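Local structure of LYND (Lyngbya aestuarii, 4V1T) at residues V496-E501 with G712-V717; Q544-L549 with V732-M737; A265-K270 with T285-I290; W180-P185 with P194-G199. The protein is a YcaO-family cyclodehydratase that probably uses ATP and magnesium to turn cysteines of a cyanobactin precursor peptide into thiazoline rings. All blocks are in the same frame, centred on the assembly; numbering follows the deposited sequence.

Contact 1. Residues V496-E501 with G712-V717; sequences VWSLTE and GLETLV
Ser498 OG and Glu714 CG each stand anti to their own backbone N (chi1 179° and -179°), and the Glu714 chain stays extended beyond CG, so its carboxylate is carried up to the serine hydroxyl. Ser498 OG donates to the anti lone pair of Glu714 OE2 at 2.6 Å. Ser498 OG in turn accepts from Thr500 OG1 at 3.1 Å and, weakly, from Glu501 N, so three bonds grip the hydroxyl. Glu501 OE2 lies 3.6 Å from Glu714 OE2, the two carboxylate planes only 16° apart; this like-charge pair probably raises the proton affinity of one acid, though Lys505 offers both a long, weak ion pair. An alanine at Glu714 would probably leave Ser498 OG without its acceptor and loosen the hold on the chain beyond strand 491-498. That strand meets strand 716-719 in the antiparallel sheet of the YcaO domain. Trp497 and Val717 form a hydrogen-bonded pair, with Trp497 N 2.9 Å from Val717 O and Val717 N 2.8 Å from Trp497 O. Past the strand end, Leu499 N meets Thr715 O at 3.0 Å, nearly along the C=O axis. Leu716 forks over its neighbours: CD2 presses on Ser498 CB, and CD1 sits a tight 3.3 Å from Val496 CG2. Leu499 CD1 packs obliquely on Val717 CG2 at 3.5 Å, and Val705 of helix 697-710 touches Leu499, Thr500 and Thr715.

Contact 2. Residues Q544-L549 with V732-M737; sequences QGFMEL and VTVPGM. With MG (magnesium ion), chain O.
Leu549 reaches from helix 538-561 to the end of strand 728-733. Its CB lies 4.3 Å from Met737 CE, the methyl that a bend at chi3 (74°) turns toward the helix backbone. CG, anti to the carbonyl carbon (chi1 -65°), comes within 3.8 Å of Val732 O. From there the branches part: CD2 stays near the same carbonyl, while CD1 lies 3.4 Å from Val732 O and pushes obliquely against Val734 CG2, a tight carbon pair at 3.4 Å. Val734 CG2 also meets Phe546 CE2 at 4.0 Å, so this one methyl touches both helix side chains. One turn before Leu549, Gly545 CA is 4.0 Å from Val732 CG2; a side chain at Gly545 would clash with that methyl, and its absence lets helix and strand close in. Helix packed on sheet in this way belongs to the YcaO domain, and the same helix carries part of the nucleotide site: Gln544 and Glu548 touch the bound ADP. Glu548 takes no part in the packing on the strand and binds magnesium through OE2 at 2.1 Å; three waters and two atoms from elsewhere in the structure complete the ion's coordination. Glu548 OE1 accepts from Gly531 N, and Gly531 also hydrogen-bonds the backbone of Val732. The interface is thus apolar and set by shape, whereas the metal would probably keep Glu548 ionised.

Contact 3. Residues A265-K270 with T285-I290; sequences AKWIVK and TLDGKI
Hydrogen bonds gather at Thr285 OG1, which stands in the crowded position between its backbone N and carbonyl carbon (chi1 44°). It donates to Asp287 OD1 at 2.8 Å, meeting the carboxylate from above its plane, and accepts from Lys270 NZ at 3.2 Å, the two side chains approaching tip to tip. Lys270 NZ is also bonded to Phe283 O, its strongest partner. A water bridges the same groups: it accepts from Thr285 N at 2.9 Å and weakly from Lys270 NZ, and donates to Asp287 OD1 at 2.7 Å. Electrostatics adds a looser term, since Lys270 NZ lies 4.4 Å from Asp287 OD1, beyond a salt bridge but near enough that each charge probably steadies the other. These groups hold helix 250-275 against the approach to strand 289-294 of the mixed sheet, where a type II beta turn runs from Leu286 to Lys289 with Gly288 at positive phi (68°). Packing completes the contact. Trp267, its CG anti to the backbone N, presents the edge of its six-membered ring to Thr285, CE3 lying 3.5 Å from Thr285 OG1, while Asp287 CB approaches Trp267 CZ3 at 3.7 Å. Thr285 CG2 packs against the helix, 3.7 Å from Lys270 CD and close to the carbonyl oxygen of Lys266. The amino group of Lys266 turns elsewhere, forming a salt bridge with Glu263 and a hydrogen bond to Ser296 O of the second subunit.

Contact 4. Residues W180-P185 with P194-G199; sequences WLLVKP and PVFVPG
At the centre the indole of Trp180 and the ring of Phe196 form an offset stack, with the phenyl and the six-membered ring centroids 4.2 Å apart and the planes at 26°. Trp180 CG occupies the crowded position between backbone N and carbonyl carbon (chi1 56°), which lays the indole across Phe196. Phe196 CD2 sits 3.3 Å above the middle of the indole plane, while Phe196 CB makes a CH-pi contact over the five-membered ring, 3.7 Å from its centroid. Pro194 CG, 3.3 Å above the phenyl plane and toward its rim, lies on the opposite face, so Phe196 is clamped between proline and tryptophan; Leu182 CD1 meets its edge in plane. An alanine at Trp180 would probably leave one face of Phe196 without its stacking partner and weaken packing against Asn170 and Ala173 of helix 165-176. On the other face of the sheet Leu181 CD1 and Val195 CG2 touch, next to Ile264 and Trp267 of helix 250-275. Farther out, backbone bonds stitch the strands: Phe196 N to Trp180 O at 2.7 Å, nearly along the C=O axis, Trp180 N to Phe196 O at 3.2 Å, and Leu182 N to Pro194 O at 3.2 Å. Lys184, at the far end, salt-bridges Glu28 of the second subunit. Antiparallel pairing of consecutive strands across a short connection is a beta hairpin, here strands 180-184 and 189-196 in the middle of a mixed sheet, with the Phe196 side chain about 8 Å from the zinc ion held by Cys203, Cys206, Cys311 and Cys314.

How the contacts relate
Going from the N terminus, contact 4 closes first, shutting the short hairpin of strands 180-184 and 189-196. Contact 3 follows in series, bringing helix 250-275 back to the loop that enters strand 289-294. That strand neighbours 189-196, and Leu286 O lies 2.9 Å from Val195 N, a probable hydrogen bond, so the two contacts share one sheet. Contacts 1 and 2 come later and cross: 496-501 and 544-549 are followed in the same order by 712-717 and 732-737. Contact 1 joins strand 491-498 to strand 716-719, and contact 2 lays helix 538-561 on the neighbouring strand 728-733, with Leu716 N 2.7 Å from Thr733 O. The two pairs occupy opposite sides of the chain's centre, contact centres 44 to 49 Å apart.

Contact 1. Residues V496-E501 with G712-V717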
loop_
_atom_site.group_PDB
_atom_site.type_symbol
_atom_site.label_atom_id
_atom_site.label_comp_id
_atom_site.label_asym_id
_atom_site.label_seq_id
_atom_site.Cartn_x
_atom_site.Cartn_y
_atom_site.Cartn_z
ATOM N N VAL B 496 -27.220 -23.389 -17.429
ATOM C CA VAL B 496 -25.851 -23.116 -17.828
ATOM C C VAL B 496 -25.829 -22.848 -19.326
ATOM O O VAL B 496 -26.597 -23.453 -20.088
ATOM C CB VAL B 496 -24.908 -24.292 -17.493
ATOM C CG1 VAL B 496 -24.885 -24.550 -15.996
ATOM C CG2 VAL B 496 -25.325 -25.552 -18.233
ATOM N N TRP B 497 -24.956 -21.938 -19.748
ATOM C CA TRP B 497 -24.884 -21.565 -21.150
ATOM C C TRP B 497 -23.922 -22.472 -21.896
ATOM O O TRP B 497 -22.739 -22.532 -21.573
ATOM C CB TRP B 497 -24.462 -20.099 -21.306
ATOM C CG TRP B 497 -24.604 -19.602 -22.727
ATOM C CD1 TRP B 497 -23.605 -19.379 -23.619
ATOM C CD2 TRP B 497 -25.828 -19.303 -23.410
ATOM N NE1 TRP B 497 -24.126 -18.952 -24.814
ATOM C CE2 TRP B 497 -25.490 -18.902 -24.712
ATOM C CE3 TRP B 497 -27.176 -19.342 -23.045
ATOM C CZ2 TRP B 497 -26.452 -18.532 -25.653
ATOM C CZ3 TRP B 497 -28.131 -18.979 -23.978
ATOM C CH2 TRP B 497 -27.763 -18.581 -25.269
ATOM N N SER B 498 -24.441 -23.174 -22.901
ATOM C CA SER B 498 -23.610 -23.977 -23.790
ATOM C C SER B 498 -23.064 -23.086 -24.881
ATOM O O SER B 498 -23.828 -22.525 -25.659
ATOM C CB SER B 498 -24.408 -25.126 -24.410
ATOM O OG SER B 498 -23.596 -25.888 -25.287
ATOM N N LEU B 499 -21.744 -22.955 -24.934
ATOM C CA LEU B 499 -21.095 -22.118 -25.936
ATOM C C LEU B 499 -21.024 -22.829 -27.287
ATOM O O LEU B 499 -20.891 -22.187 -28.331
ATOM C CB LEU B 499 -19.692 -21.714 -25.465
ATOM C CG LEU B 499 -19.663 -20.622 -24.390
ATOM C CD1 LEU B 499 -18.323 -20.575 -23.685
ATOM C CD2 LEU B 499 -19.981 -19.263 -24.995
ATOM N N THR B 500 -21.131 -24.152 -27.264
ATOM C CA THR B 500 -21.052 -24.937 -28.486
ATOM C C THR B 500 -22.372 -24.872 -29.235
ATOM O O THR B 500 -22.384 -24.664 -30.434
ATOM C CB THR B 500 -20.719 -26.411 -28.203
ATOM O OG1 THR B 500 -21.860 -27.054 -27.631
ATOM C CG2 THR B 500 -19.544 -26.526 -27.245
ATOM N N GLU B 501 -23.476 -25.062 -28.516
ATOM C CA GLU B 501 -24.811 -25.077 -29.116
ATOM C C GLU B 501 -25.512 -23.723 -28.968
ATOM O O GLU B 501 -26.586 -23.507 -29.524
ATOM C CB GLU B 501 -25.662 -26.194 -28.498
ATOM C CG GLU B 501 -25.042 -27.585 -28.622
ATOM C CD GLU B 501 -25.975 -28.707 -28.186
ATOM O OE1 GLU B 501 -27.192 -28.467 -28.046
ATOM O OE2 GLU B 501 -25.489 -29.839 -27.983
ATOM N N GLY B 712 -15.432 -34.063 -29.540
ATOM C CA GLY B 712 -16.754 -34.541 -29.152
ATOM C C GLY B 712 -17.138 -34.099 -27.755
ATOM O O GLY B 712 -17.765 -34.857 -27.023
ATOM N N LEU B 713 -16.762 -32.867 -27.396
ATOM C CA LEU B 713 -16.978 -32.339 -26.048
ATOM C C LEU B 713 -17.726 -31.005 -26.065
ATOM O O LEU B 713 -17.396 -30.100 -26.835
ATOM C CB LEU B 713 -15.637 -32.161 -25.336
ATOM C CG LEU B 713 -14.809 -33.437 -25.141
ATOM C CD1 LEU B 713 -13.425 -33.111 -24.597
ATOM C CD2 LEU B 713 -15.517 -34.406 -24.214
ATOM N N GLU B 714 -18.733 -30.898 -25.204
ATOM C CA GLU B 714 -19.512 -29.668 -25.052
ATOM C C GLU B 714 -18.950 -28.819 -23.907
ATOM O O GLU B 714 -18.549 -29.349 -22.880
ATOM C CB GLU B 714 -20.981 -30.009 -24.797
ATOM C CG GLU B 714 -21.899 -28.808 -24.654
ATOM C CD GLU B 714 -23.354 -29.212 -24.519
ATOM O OE1 GLU B 714 -23.620 -30.319 -24.003
ATOM O OE2 GLU B 714 -24.229 -28.422 -24.927
ATOM N N THR B 715 -18.933 -27.502 -24.082
ATOM C CA THR B 715 -18.414 -26.595 -23.055
ATOM C C THR B 715 -19.509 -25.674 -22.514
ATOM O O THR B 715 -20.079 -24.876 -23.255
ATOM C CB THR B 715 -17.252 -25.731 -23.590
ATOM O OG1 THR B 715 -17.768 -24.538 -24.175
ATOM C CG2 THR B 715 -16.433 -26.495 -24.604
ATOM N N LEU B 716 -19.809 -25.806 -21.225
ATOM C CA LEU B 716 -20.842 -25.007 -20.579
ATOM C C LEU B 716 -20.227 -23.923 -19.706
ATOM O O LEU B 716 -19.061 -24.010 -19.331
ATOM C CB LEU B 716 -21.744 -25.894 -19.711
ATOM C CG LEU B 716 -22.590 -26.951 -20.422
ATOM C CD1 LEU B 716 -23.304 -27.832 -19.405
ATOM C CD2 LEU B 716 -23.586 -26.321 -21.385
ATOM N N VAL B 717 -21.025 -22.908 -19.379
ATOM C CA VAL B 717 -20.597 -21.846 -18.480
ATOM C C VAL B 717 -21.711 -21.453 -17.522
ATOM O O VAL B 717 -22.856 -21.254 -17.944
ATOM C CB VAL B 717 -20.179 -20.582 -19.251
ATOM C CG1 VAL B 717 -19.558 -19.577 -18.298
ATOM C CG2 VAL B 717 -19.206 -20.926 -20.366
#

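Contact 2. Residues Q544-L549 with V732-M737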
loop_
_atom_site.group_PDB
_atom_site.type_symbol
_atom_site.label_atom_id
_atom_site.label_comp_id
_atom_site.label_asym_id
_atom_site.label_seq_id
_atom_site.Cartn_x
_atom_site.Cartn_y
_atom_site.Cartn_z
ATOM N N GLN B 544 -9.593 -18.776 -18.795
ATOM C CA GLN B 544 -8.798 -19.346 -17.726
ATOM C C GLN B 544 -9.444 -20.619 -17.190
ATOM O O GLN B 544 -8.759 -21.604 -16.936
ATOM C CB GLN B 544 -8.602 -18.330 -16.598
ATOM C CG GLN B 544 -7.665 -18.797 -15.496
ATOM C CD GLN B 544 -6.252 -19.024 -15.991
ATOM O OE1 GLN B 544 -5.592 -18.093 -16.463
ATOM N NE2 GLN B 544 -5.779 -20.273 -15.893
ATOM N N GLY B 545 -10.763 -20.589 -17.025
ATOM C CA GLY B 545 -11.498 -21.739 -16.519
ATOM C C GLY B 545 -11.327 -22.943 -17.420
ATOM O O GLY B 545 -11.079 -24.053 -16.950
ATOM N N PHE B 546 -11.450 -22.708 -18.722
ATOM C CA PHE B 546 -11.265 -23.758 -19.726
ATOM C C PHE B 546 -9.860 -24.357 -19.623
ATOM O O PHE B 546 -9.691 -25.572 -19.584
ATOM C CB PHE B 546 -11.500 -23.203 -21.146
ATOM C CG PHE B 546 -11.613 -24.268 -22.199
ATOM C CD1 PHE B 546 -10.481 -24.812 -22.778
ATOM C CD2 PHE B 546 -12.853 -24.744 -22.587
ATOM C CE1 PHE B 546 -10.585 -25.810 -23.727
ATOM C CE2 PHE B 546 -12.964 -25.736 -23.541
ATOM C CZ PHE B 546 -11.828 -26.270 -24.114
ATOM N N MET B 547 -8.851 -23.497 -19.573
ATOM C CA MET B 547 -7.471 -23.952 -19.489
ATOM C C MET B 547 -7.242 -24.756 -18.218
ATOM O O MET B 547 -6.431 -25.688 -18.201
ATOM C CB MET B 547 -6.502 -22.759 -19.523
ATOM C CG MET B 547 -6.389 -22.113 -20.886
ATOM S SD MET B 547 -5.877 -23.299 -22.140
ATOM C CE MET B 547 -6.651 -22.580 -23.572
ATOM N N GLU B 548 -7.950 -24.403 -17.150
ATOM C CA GLU B 548 -7.858 -25.188 -15.936
ATOM C C GLU B 548 -8.351 -26.606 -16.226
ATOM O O GLU B 548 -7.685 -27.564 -15.884
ATOM C CB GLU B 548 -8.656 -24.564 -14.798
ATOM C CG GLU B 548 -8.428 -25.262 -13.462
ATOM C CD GLU B 548 -8.797 -24.385 -12.293
ATOM O OE1 GLU B 548 -9.991 -24.321 -11.947
ATOM O OE2 GLU B 548 -7.891 -23.741 -11.733
ATOM N N LEU B 549 -9.489 -26.732 -16.895
ATOM C CA LEU B 549 -10.030 -28.054 -17.225
ATOM C C LEU B 549 -9.046 -28.937 -18.018
ATOM O O LEU B 549 -8.885 -30.115 -17.702
ATOM C CB LEU B 549 -11.333 -27.907 -18.006
ATOM C CG LEU B 549 -12.525 -27.272 -17.275
ATOM C CD1 LEU B 549 -13.770 -27.391 -18.135
ATOM C CD2 LEU B 549 -12.782 -27.907 -15.916
ATOM N N VAL B 732 -16.534 -23.051 -15.620
ATOM C CA VAL B 732 -16.607 -23.701 -16.917
ATOM C C VAL B 732 -16.638 -25.214 -16.728
ATOM O O VAL B 732 -15.817 -25.761 -15.992
ATOM C CB VAL B 732 -15.411 -23.329 -17.791
ATOM C CG1 VAL B 732 -15.587 -23.885 -19.186
ATOM C CG2 VAL B 732 -15.235 -21.810 -17.828
ATOM N N THR B 733 -17.577 -25.871 -17.407
ATOM C CA THR B 733 -17.740 -27.311 -17.317
ATOM C C THR B 733 -17.751 -27.940 -18.694
ATOM O O THR B 733 -18.557 -27.562 -19.537
ATOM C CB THR B 733 -19.046 -27.681 -16.588
ATOM O OG1 THR B 733 -18.941 -27.267 -15.223
ATOM C CG2 THR B 733 -19.297 -29.200 -16.628
ATOM N N VAL B 734 -16.860 -28.912 -18.899
ATOM C CA VAL B 734 -16.795 -29.677 -20.136
ATOM C C VAL B 734 -16.984 -31.157 -19.806
ATOM O O VAL B 734 -16.020 -31.859 -19.511
ATOM C CB VAL B 734 -15.466 -29.457 -20.880
ATOM C CG1 VAL B 734 -15.453 -30.233 -22.181
ATOM C CG2 VAL B 734 -15.256 -27.974 -21.182
ATOM N N PRO B 735 -18.234 -31.637 -19.836
ATOM C CA PRO B 735 -18.523 -33.016 -19.426
ATOM C C PRO B 735 -17.684 -34.050 -20.166
ATOM O O PRO B 735 -17.645 -34.041 -21.389
ATOM C CB PRO B 735 -20.003 -33.175 -19.775
ATOM C CG PRO B 735 -20.550 -31.791 -19.687
ATOM C CD PRO B 735 -19.461 -30.914 -20.216
ATOM N N GLY B 736 -17.017 -34.921 -19.412
ATOM C CA GLY B 736 -16.140 -35.940 -19.972
ATOM C C GLY B 736 -14.685 -35.695 -19.607
ATOM O O GLY B 736 -13.925 -36.631 -19.385
ATOM N N MET B 737 -14.289 -34.430 -19.533
ATOM C CA MET B 737 -12.911 -34.099 -19.183
ATOM C C MET B 737 -12.653 -34.429 -17.728
ATOM O O MET B 737 -13.515 -34.243 -16.878
ATOM C CB MET B 737 -12.607 -32.632 -19.484
ATOM C CG MET B 737 -12.558 -32.353 -20.986
ATOM S SD MET B 737 -12.052 -30.683 -21.411
ATOM C CE MET B 737 -10.303 -30.770 -21.063
HETATM MG MG MG O . -7.936 -22.300 -10.159
HETATM O O HOH W 1 -8.021 -20.672 -8.810
HETATM O O HOH W 2 -8.889 -21.030 -11.562
HETATM O O HOH W 3 -9.978 -22.449 -9.650
#

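Contact 3. Residues A265-K270 with T285-I290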
loop_
_atom_site.group_PDB
_atom_site.type_symbol
_atom_site.label_atom_id
_atom_site.label_comp_id
_atom_site.label_asym_id
_atom_site.label_seq_id
_atom_site.Cartn_x
_atom_site.Cartn_y
_atom_site.Cartn_z
ATOM N N ALA B 265 -21.452 14.844 14.732
ATOM C CA ALA B 265 -21.485 16.269 14.416
ATOM C C ALA B 265 -21.146 16.513 12.952
ATOM O O ALA B 265 -21.818 17.277 12.271
ATOM C CB ALA B 265 -20.528 17.032 15.311
ATOM N N LYS B 266 -20.109 15.846 12.471
ATOM C CA LYS B 266 -19.684 16.008 11.105
ATOM C C LYS B 266 -20.750 15.529 10.140
ATOM O O LYS B 266 -20.923 16.109 9.069
ATOM C CB LYS B 266 -18.373 15.265 10.852
ATOM C CG LYS B 266 -17.143 15.983 11.390
ATOM C CD LYS B 266 -15.881 15.560 10.667
ATOM C CE LYS B 266 -15.361 14.247 11.187
ATOM N NZ LYS B 266 -14.594 13.506 10.161
ATOM N N TRP B 267 -21.470 14.476 10.511
ATOM C CA TRP B 267 -22.553 13.991 9.662
ATOM C C TRP B 267 -23.722 14.970 9.576
ATOM O O TRP B 267 -24.210 15.263 8.483
ATOM C CB TRP B 267 -23.087 12.631 10.128
ATOM C CG TRP B 267 -24.296 12.266 9.361
ATOM C CD1 TRP B 267 -25.586 12.325 9.794
ATOM C CD2 TRP B 267 -24.351 11.855 7.993
ATOM N NE1 TRP B 267 -26.440 11.957 8.787
ATOM C CE2 TRP B 267 -25.706 11.657 7.672
ATOM C CE3 TRP B 267 -23.381 11.617 7.014
ATOM C CZ2 TRP B 267 -26.120 11.233 6.417
ATOM C CZ3 TRP B 267 -23.794 11.203 5.760
ATOM C CH2 TRP B 267 -25.152 11.019 5.472
ATOM N N ILE B 268 -24.178 15.462 10.723
ATOM C CA ILE B 268 -25.356 16.335 10.749
ATOM C C ILE B 268 -25.058 17.647 10.036
ATOM O O ILE B 268 -25.944 18.214 9.374
ATOM C CB ILE B 268 -25.865 16.621 12.186
ATOM C CG1 ILE B 268 -24.765 17.245 13.044
ATOM C CG2 ILE B 268 -26.372 15.336 12.821
ATOM C CD1 ILE B 268 -25.222 17.694 14.414
ATOM N N VAL B 269 -23.817 18.132 10.149
ATOM C CA VAL B 269 -23.437 19.380 9.481
ATOM C C VAL B 269 -23.438 19.163 7.978
ATOM O O VAL B 269 -24.021 19.944 7.210
ATOM C CB VAL B 269 -22.064 19.875 9.948
ATOM C CG1 VAL B 269 -21.517 20.967 9.024
ATOM C CG2 VAL B 269 -22.154 20.378 11.372
ATOM N N LYS B 270 -22.789 18.085 7.563
ATOM C CA LYS B 270 -22.790 17.674 6.170
ATOM C C LYS B 270 -24.214 17.519 5.630
ATOM O O LYS B 270 -24.539 17.965 4.526
ATOM C CB LYS B 270 -22.008 16.370 6.026
ATOM C CG LYS B 270 -22.047 15.735 4.645
ATOM C CD LYS B 270 -20.733 15.034 4.351
ATOM C CE LYS B 270 -20.787 14.183 3.114
ATOM N NZ LYS B 270 -19.566 13.342 2.995
ATOM N N THR B 285 -17.425 11.365 5.732
ATOM C CA THR B 285 -18.193 11.015 6.913
ATOM C C THR B 285 -18.366 9.491 6.923
ATOM O O THR B 285 -17.863 8.805 6.042
ATOM C CB THR B 285 -19.551 11.735 6.938
ATOM O OG1 THR B 285 -20.150 11.671 5.644
ATOM C CG2 THR B 285 -19.376 13.183 7.311
ATOM N N LEU B 286 -19.073 8.964 7.911
ATOM C CA LEU B 286 -19.155 7.512 8.099
ATOM C C LEU B 286 -20.205 6.822 7.224
ATOM O O LEU B 286 -20.498 5.645 7.417
ATOM C CB LEU B 286 -19.439 7.213 9.562
ATOM C CG LEU B 286 -18.367 7.663 10.553
ATOM C CD1 LEU B 286 -18.852 7.424 11.975
ATOM C CD2 LEU B 286 -17.067 6.927 10.310
ATOM N N ASP B 287 -20.783 7.544 6.269
ATOM C CA ASP B 287 -21.778 6.943 5.376
ATOM C C ASP B 287 -21.136 5.862 4.509
ATOM O O ASP B 287 -20.213 6.127 3.746
ATOM C CB ASP B 287 -22.451 8.002 4.499
ATOM C CG ASP B 287 -21.446 8.871 3.745
ATOM O OD1 ASP B 287 -20.410 9.246 4.333
ATOM O OD2 ASP B 287 -21.689 9.161 2.563
ATOM N N GLY B 288 -21.631 4.636 4.644
ATOM C CA GLY B 288 -21.099 3.499 3.891
ATOM C C GLY B 288 -19.690 3.086 4.285
ATOM O O GLY B 288 -18.971 2.470 3.496
ATOM N N LYS B 289 -19.297 3.429 5.510
ATOM C CA LYS B 289 -17.944 3.181 6.001
ATOM C C LYS B 289 -17.986 2.707 7.435
ATOM O O LYS B 289 -18.753 3.225 8.235
ATOM C CB LYS B 289 -17.099 4.456 5.950
ATOM C CG LYS B 289 -16.004 4.465 4.905
ATOM C CD LYS B 289 -14.916 5.475 5.255
ATOM C CE LYS B 289 -15.428 6.913 5.238
ATOM N NZ LYS B 289 -14.544 7.830 6.019
ATOM N N ILE B 290 -17.137 1.740 7.761
ATOM C CA ILE B 290 -16.925 1.358 9.152
ATOM C C ILE B 290 -15.467 1.612 9.523
ATOM O O ILE B 290 -14.548 1.278 8.779
ATOM C CB ILE B 290 -17.275 -0.106 9.400
ATOM C CG1 ILE B 290 -18.753 -0.339 9.088
ATOM C CG2 ILE B 290 -16.986 -0.477 10.853
ATOM C CD1 ILE B 290 -19.161 -1.792 9.098
HETATM O O HOH W 4 -18.264 10.395 3.123
#

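Contact 4. Residues W180-P185 with P194-G199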
loop_
_atom_site.group_PDB
_atom_site.type_symbol
_atom_site.label_atom_id
_atom_site.label_comp_id
_atom_site.label_asym_id
_atom_site.label_seq_id
_atom_site.Cartn_x
_atom_site.Cartn_y
_atom_site.Cartn_z
ATOM N N TRP B 180 -29.515 6.386 10.187
ATOM C CA TRP B 180 -29.047 6.009 11.507
ATOM C C TRP B 180 -27.582 5.602 11.499
ATOM O O TRP B 180 -27.031 5.258 10.451
ATOM C CB TRP B 180 -29.910 4.882 12.081
ATOM C CG TRP B 180 -30.012 3.650 11.216
ATOM C CD1 TRP B 180 -30.582 3.564 9.978
ATOM C CD2 TRP B 180 -29.572 2.320 11.546
ATOM N NE1 TRP B 180 -30.502 2.272 9.508
ATOM C CE2 TRP B 180 -29.892 1.491 10.453
ATOM C CE3 TRP B 180 -28.930 1.755 12.656
ATOM C CZ2 TRP B 180 -29.590 0.130 10.433
ATOM C CZ3 TRP B 180 -28.629 0.400 12.635
ATOM C CH2 TRP B 180 -28.961 -0.395 11.532
ATOM N N LEU B 181 -26.969 5.650 12.683
ATOM C CA LEU B 181 -25.557 5.343 12.870
ATOM C C LEU B 181 -25.375 4.176 13.841
ATOM O O LEU B 181 -26.086 4.070 14.839
ATOM C CB LEU B 181 -24.813 6.573 13.399
ATOM C CG LEU B 181 -23.413 6.349 13.986
ATOM C CD1 LEU B 181 -22.438 5.919 12.917
ATOM C CD2 LEU B 181 -22.906 7.606 14.665
ATOM N N LEU B 182 -24.419 3.302 13.539
ATOM C CA LEU B 182 -24.067 2.211 14.428
ATOM C C LEU B 182 -22.723 2.493 15.072
ATOM O O LEU B 182 -21.815 3.019 14.436
ATOM C CB LEU B 182 -24.010 0.879 13.680
ATOM C CG LEU B 182 -25.055 -0.189 13.987
ATOM C CD1 LEU B 182 -24.700 -1.458 13.225
ATOM C CD2 LEU B 182 -25.189 -0.474 15.473
ATOM N N VAL B 183 -22.607 2.139 16.342
ATOM C CA VAL B 183 -21.347 2.261 17.052
ATOM C C VAL B 183 -21.247 1.199 18.141
ATOM O O VAL B 183 -22.251 0.786 18.722
ATOM C CB VAL B 183 -21.181 3.659 17.677
ATOM C CG1 VAL B 183 -22.226 3.908 18.724
ATOM C CG2 VAL B 183 -19.796 3.817 18.279
ATOM N N LYS B 184 -20.020 0.761 18.393
ATOM C CA LYS B 184 -19.716 -0.215 19.424
ATOM C C LYS B 184 -18.516 0.308 20.197
ATOM O O LYS B 184 -17.386 0.098 19.791
ATOM C CB LYS B 184 -19.427 -1.584 18.800
ATOM C CG LYS B 184 -18.850 -2.658 19.741
ATOM C CD LYS B 184 -18.403 -3.875 18.925
ATOM C CE LYS B 184 -17.421 -4.758 19.662
ATOM N NZ LYS B 184 -16.153 -4.049 19.971
ATOM N N PRO B 185 -18.767 1.023 21.299
ATOM C CA PRO B 185 -17.687 1.663 22.039
ATOM C C PRO B 185 -17.118 0.774 23.140
ATOM O O PRO B 185 -16.169 1.162 23.802
ATOM C CB PRO B 185 -18.379 2.884 22.634
ATOM C CG PRO B 185 -19.768 2.386 22.936
ATOM C CD PRO B 185 -20.090 1.395 21.839
ATOM N N PRO B 194 -21.377 2.039 10.112
ATOM C CA PRO B 194 -21.602 3.163 9.207
ATOM C C PRO B 194 -22.784 4.027 9.588
ATOM O O PRO B 194 -23.537 3.700 10.512
ATOM C CB PRO B 194 -21.882 2.465 7.887
ATOM C CG PRO B 194 -22.637 1.254 8.297
ATOM C CD PRO B 194 -22.048 0.820 9.625
ATOM N N VAL B 195 -22.919 5.139 8.875
ATOM C CA VAL B 195 -24.179 5.833 8.772
ATOM C C VAL B 195 -24.952 5.160 7.645
ATOM O O VAL B 195 -24.505 5.160 6.499
ATOM C CB VAL B 195 -24.000 7.335 8.462
ATOM C CG1 VAL B 195 -25.322 7.973 8.037
ATOM C CG2 VAL B 195 -23.429 8.054 9.671
ATOM N N PHE B 196 -26.101 4.583 7.985
ATOM C CA PHE B 196 -27.001 3.992 7.005
ATOM C C PHE B 196 -27.953 5.054 6.469
ATOM O O PHE B 196 -28.705 5.655 7.230
ATOM C CB PHE B 196 -27.810 2.846 7.627
ATOM C CG PHE B 196 -26.971 1.713 8.154
ATOM C CD1 PHE B 196 -26.460 0.758 7.299
ATOM C CD2 PHE B 196 -26.696 1.608 9.508
ATOM C CE1 PHE B 196 -25.702 -0.286 7.779
ATOM C CE2 PHE B 196 -25.946 0.550 10.002
ATOM C CZ PHE B 196 -25.445 -0.394 9.138
ATOM N N VAL B 197 -27.916 5.268 5.162
ATOM C CA VAL B 197 -28.870 6.144 4.484
ATOM C C VAL B 197 -29.740 5.297 3.543
ATOM O O VAL B 197 -29.281 4.907 2.470
ATOM C CB VAL B 197 -28.161 7.254 3.676
ATOM C CG1 VAL B 197 -29.189 8.246 3.150
ATOM C CG2 VAL B 197 -27.138 7.983 4.531
ATOM N N PRO B 198 -30.987 4.991 3.953
ATOM C CA PRO B 198 -31.891 4.163 3.142
ATOM C C PRO B 198 -32.052 4.666 1.715
ATOM O O PRO B 198 -32.421 5.815 1.520
ATOM C CB PRO B 198 -33.217 4.264 3.892
ATOM C CG PRO B 198 -32.817 4.434 5.305
ATOM C CD PRO B 198 -31.569 5.283 5.273
ATOM N N GLY B 199 -31.753 3.809 0.742
ATOM C CA GLY B 199 -31.817 4.180 -0.669
ATOM C C GLY B 199 -30.469 4.544 -1.278
ATOM O O GLY B 199 -30.277 4.421 -2.491
#